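Serine protease inhibitor 4, isoform B (Drosophila melanogaster, PDB 4P0F) probably inhibits serine and cysteine endopeptidases, as serpins do, by a mechanism in which the cleaved reactive-centre loop inserts into a beta sheet. Local coordinates at residues V99-Q104 with A121-F126; S127-A132 with V152-L157; S161-V166 with M337-K342. All coordinates share one frame; numbering follows the deposited sequence.

Contact 1. Residues V99-Q104 with A121-F126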
loop_
_atom_site.group_PDB
_atom_site.type_symbol
_atom_site.label_atom_id
_atom_site.label_comp_id
_atom_site.label_asym_id
_atom_site.label_seq_id
_atom_site.Cartn_x
_atom_site.Cartn_y
_atom_site.Cartn_z
ATOM N N VAL A 99 -12.030 1.805 -19.516
ATOM C CA VAL A 99 -11.519 2.174 -20.842
ATOM C C VAL A 99 -12.479 3.121 -21.563
ATOM O O VAL A 99 -13.688 2.900 -21.577
ATOM C CB VAL A 99 -11.298 0.921 -21.713
ATOM C CG1 VAL A 99 -10.627 1.281 -23.061
ATOM C CG2 VAL A 99 -10.462 -0.107 -20.949
ATOM N N MET A 100 -11.926 4.180 -22.142
ATOM C CA MET A 100 -12.703 5.146 -22.925
ATOM C C MET A 100 -13.609 4.432 -23.926
ATOM O O MET A 100 -13.142 3.580 -24.686
ATOM C CB MET A 100 -11.747 6.111 -23.645
ATOM C CG MET A 100 -12.395 7.195 -24.518
ATOM S SD MET A 100 -13.152 8.523 -23.551
ATOM C CE MET A 100 -14.708 7.842 -23.259
ATOM N N ASP A 101 -14.906 4.754 -23.913
ATOM C CA ASP A 101 -15.841 4.187 -24.889
ATOM C C ASP A 101 -15.276 4.287 -26.294
ATOM O O ASP A 101 -14.793 5.345 -26.693
ATOM C CB ASP A 101 -17.189 4.909 -24.876
ATOM C CG ASP A 101 -18.055 4.554 -23.679
ATOM O OD1 ASP A 101 -17.844 3.493 -23.049
ATOM O OD2 ASP A 101 -18.975 5.347 -23.390
ATOM N N GLY A 102 -15.378 3.193 -27.043
ATOM C CA GLY A 102 -14.987 3.169 -28.442
ATOM C C GLY A 102 -13.563 2.696 -28.674
ATOM O O GLY A 102 -13.209 2.305 -29.791
ATOM N N TYR A 103 -12.735 2.729 -27.631
ATOM C CA TYR A 103 -11.359 2.255 -27.743
ATOM C C TYR A 103 -11.263 0.789 -27.339
ATOM O O TYR A 103 -11.897 0.356 -26.385
ATOM C CB TYR A 103 -10.421 3.116 -26.889
ATOM C CG TYR A 103 -10.193 4.474 -27.501
ATOM C CD1 TYR A 103 -11.075 5.513 -27.273
ATOM C CD2 TYR A 103 -9.111 4.710 -28.350
ATOM C CE1 TYR A 103 -10.888 6.754 -27.853
ATOM C CE2 TYR A 103 -8.914 5.947 -28.916
ATOM C CZ TYR A 103 -9.803 6.968 -28.661
ATOM O OH TYR A 103 -9.631 8.208 -29.230
ATOM N N GLN A 104 -10.494 0.027 -28.107
ATOM C CA GLN A 104 -10.288 -1.391 -27.848
ATOM C C GLN A 104 -8.882 -1.621 -27.312
ATOM O O GLN A 104 -7.915 -1.054 -27.822
ATOM C CB GLN A 104 -10.494 -2.206 -29.119
ATOM C CG GLN A 104 -11.852 -2.000 -29.764
ATOM C CD GLN A 104 -12.117 -2.997 -30.861
ATOM O OE1 GLN A 104 -11.939 -2.703 -32.046
ATOM N NE2 GLN A 104 -12.542 -4.194 -30.475
ATOM N N ALA A 121 -12.848 -5.567 -16.582
ATOM C CA ALA A 121 -12.740 -4.486 -17.551
ATOM C C ALA A 121 -14.121 -3.917 -17.844
ATOM O O ALA A 121 -15.109 -4.653 -17.894
ATOM C CB ALA A 121 -12.086 -4.973 -18.811
ATOM N N GLN A 122 -14.177 -2.601 -18.022
ATOM C CA GLN A 122 -15.433 -1.907 -18.287
ATOM C C GLN A 122 -15.174 -0.679 -19.146
ATOM O O GLN A 122 -14.185 0.013 -18.951
ATOM C CB GLN A 122 -16.099 -1.501 -16.976
ATOM C CG GLN A 122 -17.433 -0.787 -17.140
ATOM C CD GLN A 122 -18.094 -0.465 -15.811
ATOM O OE1 GLN A 122 -17.496 -0.629 -14.752
ATOM N NE2 GLN A 122 -19.333 0.000 -15.862
ATOM N N SER A 123 -16.074 -0.412 -20.089
ATOM C CA SER A 123 -16.000 0.798 -20.898
ATOM C C SER A 123 -16.764 1.925 -20.212
ATOM O O SER A 123 -17.854 1.702 -19.686
ATOM C CB SER A 123 -16.572 0.547 -22.295
ATOM O OG SER A 123 -15.801 -0.418 -22.990
ATOM N N VAL A 124 -16.180 3.119 -20.203
ATOM C CA VAL A 124 -16.815 4.299 -19.613
ATOM C C VAL A 124 -16.636 5.514 -20.518
ATOM O O VAL A 124 -15.749 5.530 -21.370
ATOM C CB VAL A 124 -16.237 4.626 -18.208
ATOM C CG1 VAL A 124 -16.413 3.443 -17.257
ATOM C CG2 VAL A 124 -14.772 5.022 -18.301
ATOM N N ASP A 125 -17.477 6.528 -20.329
ATOM C CA ASP A 125 -17.401 7.756 -21.114
ATOM C C ASP A 125 -16.700 8.845 -20.308
ATOM O O ASP A 125 -17.330 9.521 -19.492
ATOM C CB ASP A 125 -18.803 8.211 -21.533
ATOM C CG ASP A 125 -18.780 9.413 -22.455
ATOM O OD1 ASP A 125 -17.700 9.994 -22.662
ATOM O OD2 ASP A 125 -19.854 9.790 -22.968
ATOM N N PHE A 126 -15.395 9.009 -20.517
ATOM C CA PHE A 126 -14.614 9.984 -19.747
ATOM C C PHE A 126 -14.953 11.444 -20.072
ATOM O O PHE A 126 -14.615 12.341 -19.301
ATOM C CB PHE A 126 -13.112 9.751 -19.956
ATOM C CG PHE A 126 -12.578 8.522 -19.253
ATOM C CD1 PHE A 126 -12.638 8.400 -17.870
ATOM C CD2 PHE A 126 -11.972 7.503 -19.978
ATOM C CE1 PHE A 126 -12.129 7.281 -17.240
ATOM C CE2 PHE A 126 -11.472 6.378 -19.355
ATOM C CZ PHE A 126 -11.550 6.265 -17.981
HETATM O O HOH W 1 -13.787 0.747 -24.438
#

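Contact 2. Residues S127-A132 with V152-L157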
loop_
_atom_site.group_PDB
_atom_site.type_symbol
_atom_site.label_atom_id
_atom_site.label_comp_id
_atom_site.label_asym_id
_atom_site.label_seq_id
_atom_site.Cartn_x
_atom_site.Cartn_y
_atom_site.Cartn_z
ATOM N N SER A 127 -15.610 11.691 -21.200
ATOM C CA SER A 127 -16.088 13.037 -21.510
ATOM C C SER A 127 -17.159 13.440 -20.507
ATOM O O SER A 127 -17.297 14.615 -20.156
ATOM C CB SER A 127 -16.641 13.111 -22.933
ATOM O OG SER A 127 -15.613 12.816 -23.860
ATOM N N LYS A 128 -17.920 12.451 -20.051
ATOM C CA LYS A 128 -18.857 12.659 -18.959
ATOM C C LYS A 128 -18.113 12.299 -17.690
ATOM O O LYS A 128 -18.325 11.239 -17.104
ATOM C CB LYS A 128 -20.108 11.807 -19.127
ATOM C CG LYS A 128 -20.949 12.179 -20.338
ATOM C CD LYS A 128 -22.081 11.192 -20.541
ATOM C CE LYS A 128 -22.893 11.544 -21.785
ATOM N NZ LYS A 128 -23.919 10.513 -22.106
ATOM N N ASN A 129 -17.221 13.190 -17.285
ATOM C CA ASN A 129 -16.187 12.827 -16.330
ATOM C C ASN A 129 -16.726 12.631 -14.911
ATOM O O ASN A 129 -16.168 11.849 -14.144
ATOM C CB ASN A 129 -15.068 13.870 -16.344
ATOM C CG ASN A 129 -15.567 15.270 -16.114
ATOM O OD1 ASN A 129 -16.590 15.676 -16.661
ATOM N ND2 ASN A 129 -14.834 16.030 -15.309
ATOM N N VAL A 130 -17.816 13.314 -14.569
ATOM C CA VAL A 130 -18.433 13.112 -13.258
ATOM C C VAL A 130 -19.000 11.699 -13.182
ATOM O O VAL A 130 -18.822 10.986 -12.179
ATOM C CB VAL A 130 -19.547 14.142 -12.982
ATOM C CG1 VAL A 130 -20.307 13.802 -11.690
ATOM C CG2 VAL A 130 -18.962 15.534 -12.900
ATOM N N GLN A 131 -19.684 11.301 -14.251
ATOM C CA GLN A 131 -20.259 9.968 -14.338
ATOM C C GLN A 131 -19.170 8.897 -14.319
ATOM O O GLN A 131 -19.289 7.890 -13.621
ATOM C CB GLN A 131 -21.105 9.860 -15.604
ATOM C CG GLN A 131 -21.661 8.496 -15.923
ATOM C CD GLN A 131 -22.348 8.493 -17.278
ATOM O OE1 GLN A 131 -21.763 8.097 -18.288
ATOM N NE2 GLN A 131 -23.585 8.974 -17.312
ATOM N N ALA A 132 -18.103 9.117 -15.078
ATOM C CA ALA A 132 -16.998 8.158 -15.125
ATOM C C ALA A 132 -16.298 8.002 -13.766
ATOM O O ALA A 132 -15.983 6.888 -13.341
ATOM C CB ALA A 132 -15.996 8.574 -16.191
ATOM N N VAL A 152 -10.668 8.656 -7.462
ATOM C CA VAL A 152 -10.292 9.407 -8.654
ATOM C C VAL A 152 -11.238 10.579 -8.852
ATOM O O VAL A 152 -12.390 10.372 -9.203
ATOM C CB VAL A 152 -10.312 8.519 -9.910
ATOM C CG1 VAL A 152 -9.818 9.303 -11.122
ATOM C CG2 VAL A 152 -9.461 7.277 -9.688
ATOM N N PRO A 153 -10.763 11.814 -8.618
ATOM C CA PRO A 153 -11.685 12.949 -8.759
ATOM C C PRO A 153 -12.090 13.177 -10.198
ATOM O O PRO A 153 -11.298 12.917 -11.106
ATOM C CB PRO A 153 -10.878 14.147 -8.240
ATOM C CG PRO A 153 -9.668 13.583 -7.594
ATOM C CD PRO A 153 -9.418 12.249 -8.205
ATOM N N ALA A 154 -13.301 13.677 -10.407
ATOM C CA ALA A 154 -13.782 13.953 -11.745
ATOM C C ALA A 154 -12.865 14.937 -12.455
ATOM O O ALA A 154 -12.728 14.870 -13.677
ATOM C CB ALA A 154 -15.202 14.497 -11.700
ATOM N N ASP A 155 -12.212 15.824 -11.704
ATOM C CA ASP A 155 -11.480 16.911 -12.344
ATOM C C ASP A 155 -10.098 16.498 -12.873
ATOM O O ASP A 155 -9.398 17.335 -13.449
ATOM C CB ASP A 155 -11.363 18.146 -11.416
ATOM C CG ASP A 155 -10.592 17.904 -10.117
ATOM O OD1 ASP A 155 -9.900 16.881 -9.929
ATOM O OD2 ASP A 155 -10.666 18.815 -9.260
ATOM N N VAL A 156 -9.726 15.227 -12.744
ATOM C CA VAL A 156 -8.520 14.737 -13.449
ATOM C C VAL A 156 -8.863 13.880 -14.664
ATOM O O VAL A 156 -7.962 13.334 -15.309
ATOM C CB VAL A 156 -7.575 13.919 -12.532
ATOM C CG1 VAL A 156 -7.153 14.743 -11.340
ATOM C CG2 VAL A 156 -8.197 12.603 -12.106
ATOM N N LEU A 157 -10.154 13.787 -14.976
ATOM C CA LEU A 157 -10.651 13.034 -16.123
ATOM C C LEU A 157 -11.294 13.977 -17.127
ATOM O O LEU A 157 -11.979 14.914 -16.734
ATOM C CB LEU A 157 -11.676 11.979 -15.680
ATOM C CG LEU A 157 -11.207 10.976 -14.625
ATOM C CD1 LEU A 157 -12.319 9.995 -14.270
ATOM C CD2 LEU A 157 -9.972 10.223 -15.079
#

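Contact 3. Residues S161-V166 with M337-K342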
loop_
_atom_site.group_PDB
_atom_site.type_symbol
_atom_site.label_atom_id
_atom_site.label_comp_id
_atom_site.label_asym_id
_atom_site.label_seq_id
_atom_site.Cartn_x
_atom_site.Cartn_y
_atom_site.Cartn_z
ATOM N N SER A 161 -8.810 11.475 -21.638
ATOM C CA SER A 161 -8.552 10.274 -20.848
ATOM C C SER A 161 -8.820 9.044 -21.696
ATOM O O SER A 161 -9.783 9.026 -22.464
ATOM C CB SER A 161 -9.432 10.229 -19.589
ATOM O OG SER A 161 -9.258 11.372 -18.775
ATOM N N ARG A 162 -7.989 8.015 -21.559
ATOM C CA ARG A 162 -8.155 6.813 -22.364
ATOM C C ARG A 162 -8.358 5.565 -21.515
ATOM O O ARG A 162 -9.135 4.685 -21.884
ATOM C CB ARG A 162 -6.964 6.647 -23.302
ATOM C CG ARG A 162 -6.913 7.712 -24.374
ATOM C CD ARG A 162 -7.981 7.486 -25.452
ATOM N NE ARG A 162 -8.050 8.584 -26.419
ATOM C CZ ARG A 162 -8.818 9.663 -26.294
ATOM N NH1 ARG A 162 -9.607 9.818 -25.234
ATOM N NH2 ARG A 162 -8.794 10.594 -27.232
ATOM N N LEU A 163 -7.663 5.458 -20.391
ATOM C CA LEU A 163 -8.013 4.408 -19.458
ATOM C C LEU A 163 -7.560 4.730 -18.059
ATOM O O LEU A 163 -6.685 5.560 -17.858
ATOM C CB LEU A 163 -7.434 3.071 -19.911
ATOM C CG LEU A 163 -5.929 3.021 -20.124
ATOM C CD1 LEU A 163 -5.204 2.561 -18.857
ATOM C CD2 LEU A 163 -5.628 2.102 -21.277
ATOM N N VAL A 164 -8.206 4.080 -17.097
ATOM C CA VAL A 164 -7.798 4.154 -15.702
ATOM C C VAL A 164 -7.633 2.738 -15.196
ATOM O O VAL A 164 -8.554 1.930 -15.295
ATOM C CB VAL A 164 -8.818 4.903 -14.829
ATOM C CG1 VAL A 164 -8.380 4.906 -13.355
ATOM C CG2 VAL A 164 -8.994 6.320 -15.322
ATOM N N LEU A 165 -6.446 2.451 -14.678
ATOM C CA LEU A 165 -6.134 1.167 -14.068
ATOM C C LEU A 165 -6.286 1.300 -12.572
ATOM O O LEU A 165 -5.776 2.257 -12.001
ATOM C CB LEU A 165 -4.707 0.730 -14.408
ATOM C CG LEU A 165 -4.515 0.115 -15.791
ATOM C CD1 LEU A 165 -3.058 0.084 -16.167
ATOM C CD2 LEU A 165 -5.082 -1.295 -15.805
ATOM N N VAL A 166 -6.995 0.360 -11.951
ATOM C CA VAL A 166 -7.226 0.428 -10.515
ATOM C C VAL A 166 -6.936 -0.893 -9.830
ATOM O O VAL A 166 -7.314 -1.958 -10.306
ATOM C CB VAL A 166 -8.670 0.853 -10.188
ATOM C CG1 VAL A 166 -8.815 1.104 -8.702
ATOM C CG2 VAL A 166 -9.033 2.111 -10.966
ATOM N N MET A 337 -4.450 4.768 -11.688
ATOM C CA MET A 337 -3.538 5.387 -12.650
ATOM C C MET A 337 -4.317 5.833 -13.863
ATOM O O MET A 337 -4.885 4.997 -14.557
ATOM C CB MET A 337 -2.451 4.417 -13.095
ATOM C CG MET A 337 -1.390 4.095 -12.042
ATOM S SD MET A 337 -0.000 3.133 -12.700
ATOM C CE MET A 337 0.098 3.857 -14.346
ATOM N N ALA A 338 -4.343 7.135 -14.113
ATOM C CA ALA A 338 -5.045 7.676 -15.279
ATOM C C ALA A 338 -4.088 7.797 -16.446
ATOM O O ALA A 338 -3.025 8.380 -16.305
ATOM C CB ALA A 338 -5.654 9.018 -14.952
ATOM N N VAL A 339 -4.493 7.260 -17.598
ATOM C CA VAL A 339 -3.692 7.291 -18.822
ATOM C C VAL A 339 -4.473 8.068 -19.864
ATOM O O VAL A 339 -5.651 7.789 -20.088
ATOM C CB VAL A 339 -3.377 5.874 -19.329
ATOM C CG1 VAL A 339 -2.594 5.912 -20.637
ATOM C CG2 VAL A 339 -2.592 5.094 -18.275
ATOM N N ARG A 340 -3.824 9.060 -20.467
ATOM C CA ARG A 340 -4.470 9.957 -21.420
ATOM C C ARG A 340 -3.731 9.978 -22.744
ATOM O O ARG A 340 -2.566 9.629 -22.819
ATOM C CB ARG A 340 -4.530 11.378 -20.857
ATOM C CG ARG A 340 -3.160 11.924 -20.474
ATOM C CD ARG A 340 -3.146 13.430 -20.372
ATOM N NE ARG A 340 -3.355 14.029 -21.685
ATOM C CZ ARG A 340 -3.668 15.300 -21.894
ATOM N NH1 ARG A 340 -3.813 16.134 -20.874
ATOM N NH2 ARG A 340 -3.846 15.731 -23.136
ATOM N N ARG A 341 -4.396 10.411 -23.799
ATOM C CA ARG A 341 -3.660 10.641 -25.030
ATOM C C ARG A 341 -2.814 11.897 -24.848
ATOM O O ARG A 341 -3.224 12.840 -24.173
ATOM C CB ARG A 341 -4.603 10.764 -26.220
ATOM C CG ARG A 341 -5.598 11.886 -26.140
ATOM C CD ARG A 341 -6.016 12.298 -27.549
ATOM N NE ARG A 341 -4.901 12.920 -28.256
ATOM C CZ ARG A 341 -4.812 13.037 -29.580
ATOM N NH1 ARG A 341 -5.776 12.575 -30.363
ATOM N NH2 ARG A 341 -3.749 13.618 -30.122
ATOM N N LYS A 342 -1.610 11.896 -25.410
ATOM C CA LYS A 342 -0.817 13.114 -25.448
ATOM C C LYS A 342 -1.540 14.147 -26.296
ATOM O O LYS A 342 -2.091 13.829 -27.354
ATOM C CB LYS A 342 0.582 12.848 -26.013
ATOM C CG LYS A 342 1.349 11.744 -25.284
ATOM C CD LYS A 342 2.745 11.551 -25.885
ATOM C CE LYS A 342 3.466 10.321 -25.314
ATOM N NZ LYS A 342 4.686 10.027 -26.140
HETATM O O HOH W 2 -8.235 11.283 -30.012
#

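Contact 1. Residues V99-Q104 with A121-F126
Gln122 O accepts the backbone N-H of Val99 at 2.9 Å. This is the first of three backbone bonds joining the segments as parallel strands. Gln122 CB points away from segment 99-104, and its OE1 binds Lys96 NZ.

Ser123 is the bridge partner of Val99, and their side chains share one face of the sheet. Ser123 CA lies 3.2 Å from Val99 O in a CA-H...O contact. With OG anti to the carbonyl carbon (chi1 -63°), Ser123 OG donates to a water at 2.7 Å. That water donates to Met100 O and Tyr103 O. It thus ties the serine to both ends of the type II turn Met100-Tyr103.

Val124 N donates to Val99 O at 2.9 Å. Val124 O takes the N-H of Asp101 at 2.8 Å, in a more bent bond, so the pairing runs on into the turn. Strand 120-124 is the edge strand of serpin sheet A, beside strand 91-100. Helix 107-115 makes the beta-alpha-beta crossover between them.

Asp125 crosses Asp101 at about a right angle, with CB against Asp101 OD2. Asp101 OD2 and Asp125 OD2 are 4.5 Å apart, and the carboxylate planes differ by 48°. These like charges would probably repel mildly. Asp125 OD1 has a weak bond to the N of Ser127.

Phe126 meets Met100, the two side chains sliding past each other in opposite directions. The Met100 chain, bent at chi2 and chi3, brings CE against Val124 O and Phe126 N. Met100 SD lies 3.8 Å from Phe126 CB. Met100 SD is at the edge of the Phe126 ring, 5.2 Å from its centroid and 80° off the normal, a Met-aromatic contact. One ring face is packed by Val124 CG2. Ser161, Val164 and Ile136 also touch this side chain.

Contact 2. Residues S127-A132 with V152-L157
Asn129 reaches across to Ala154 with its side-chain amide, by a hydrogen bond. Asn129 ND2 donates to Ala154 O at 2.9 Å, and the N-H is nearly straight at 165°. The acceptor lies close to the plane of the amide. The amide nitrogen itself stands above the carbonyl plane of Ala154. Leu157 N binds the same oxygen from the opposite face, so two donors grip it. Asn129 CB points toward the loop; CG takes the crowded position between backbone N and carbonyl carbon (chi1 54°).

The remaining contacts are mainly apolar packing. Asn129 CB lies 3.9 Å from Leu157 CB and also rests against Leu157 O. Ala154 CB packs on the helix backbone, 3.8 Å from Val130 CA, and lies 4.1 Å from Val130 CG2. Three residues after Asn129, Ala132 CB meets Leu157 CD1 at 4.4 Å.

Lys128 holds the N-cap position of helix 129-143. The contact fastens the first turn of this helix, serpin helix F, to the short 3-10 segment 154-156. That segment belongs to the returning connection from helix F to strand 161-174, as in the serpin fold.

Contact 3. Residues S161-V166 with M337-K342
Arg162 lies side by side with Arg341, both side chains pointing the same way. Arg162 CB starts beside Val339 O, 3.7 Å away. Arg162 CG comes next, 3.7 Å from Arg341 N. The chain then bends at chi2, -74°, which sets CD. NE makes a salt bridge with Glu309 OE1. Arg162 CZ lies 3.9 Å from Arg341 CG, which sits over one face of the guanidinium, toward its rim. Arg162 NH1 turns back to Ser161 O at 2.9 Å and also binds Ser159 O. Arg162 NH2 packs 3.3 Å from Arg341 CD and donates to a water. The same water accepts from Arg341 NH1 and so bridges the two cations, whose planes are 84° apart. An alanine here would probably leave Glu309 without this salt-bridge mate and open a gap beside the aliphatic part of Arg341.

Arg341 has its own anchor. Its NE and NH2 grip Lys342 O together, side-on.

The backbones run antiparallel, at 156° between strand directions. Val339 O accepts from both Arg162 N, at 2.8 Å, and Leu163 N, at 3.1 Å. Two residues thus face one, a classic beta bulge, and the register shifts by one. Leu163 and Val339 then form a hydrogen-bonded pair, with Leu163 CD1 against Val339 CG2 at 3.7 Å. Val164 with Ala338 is a non-hydrogen-bonded pair. Leu165 with Met337 is again hydrogen-bonded, and both touch Cys44 and Ala48 of helix 38-49.

Strand 161-174 also pairs with strand 91-100, and strand 328-341 with strand 311-324. Strand 328-341 therefore fills a central place in sheet A, the arrangement of a cleaved serpin whose reactive-centre loop has inserted as an extra strand.

How the contacts relate
The contacts come in series: contact 1 closes before contact 2 opens, and contact 2 closes before contact 3 opens. Contact 3 then reaches far ahead to strand 328-341. Their centres are 10 to 13 Å apart. Contacts 1 and 3 share sheet A, where strands 91-100 and 161-174 are neighbours and Met100 N probably bonds to Arg162 O. Together they span four adjacent strands, from edge strand 120-124 to inserted strand 328-341. Contact 2 lies beside the sheet. Phe126 of contact 1 packs on Ala132 and Leu157 of contact 2. Helix F and its return loop lie against the sheet at strand 161-174, next to which the inserted strand sits.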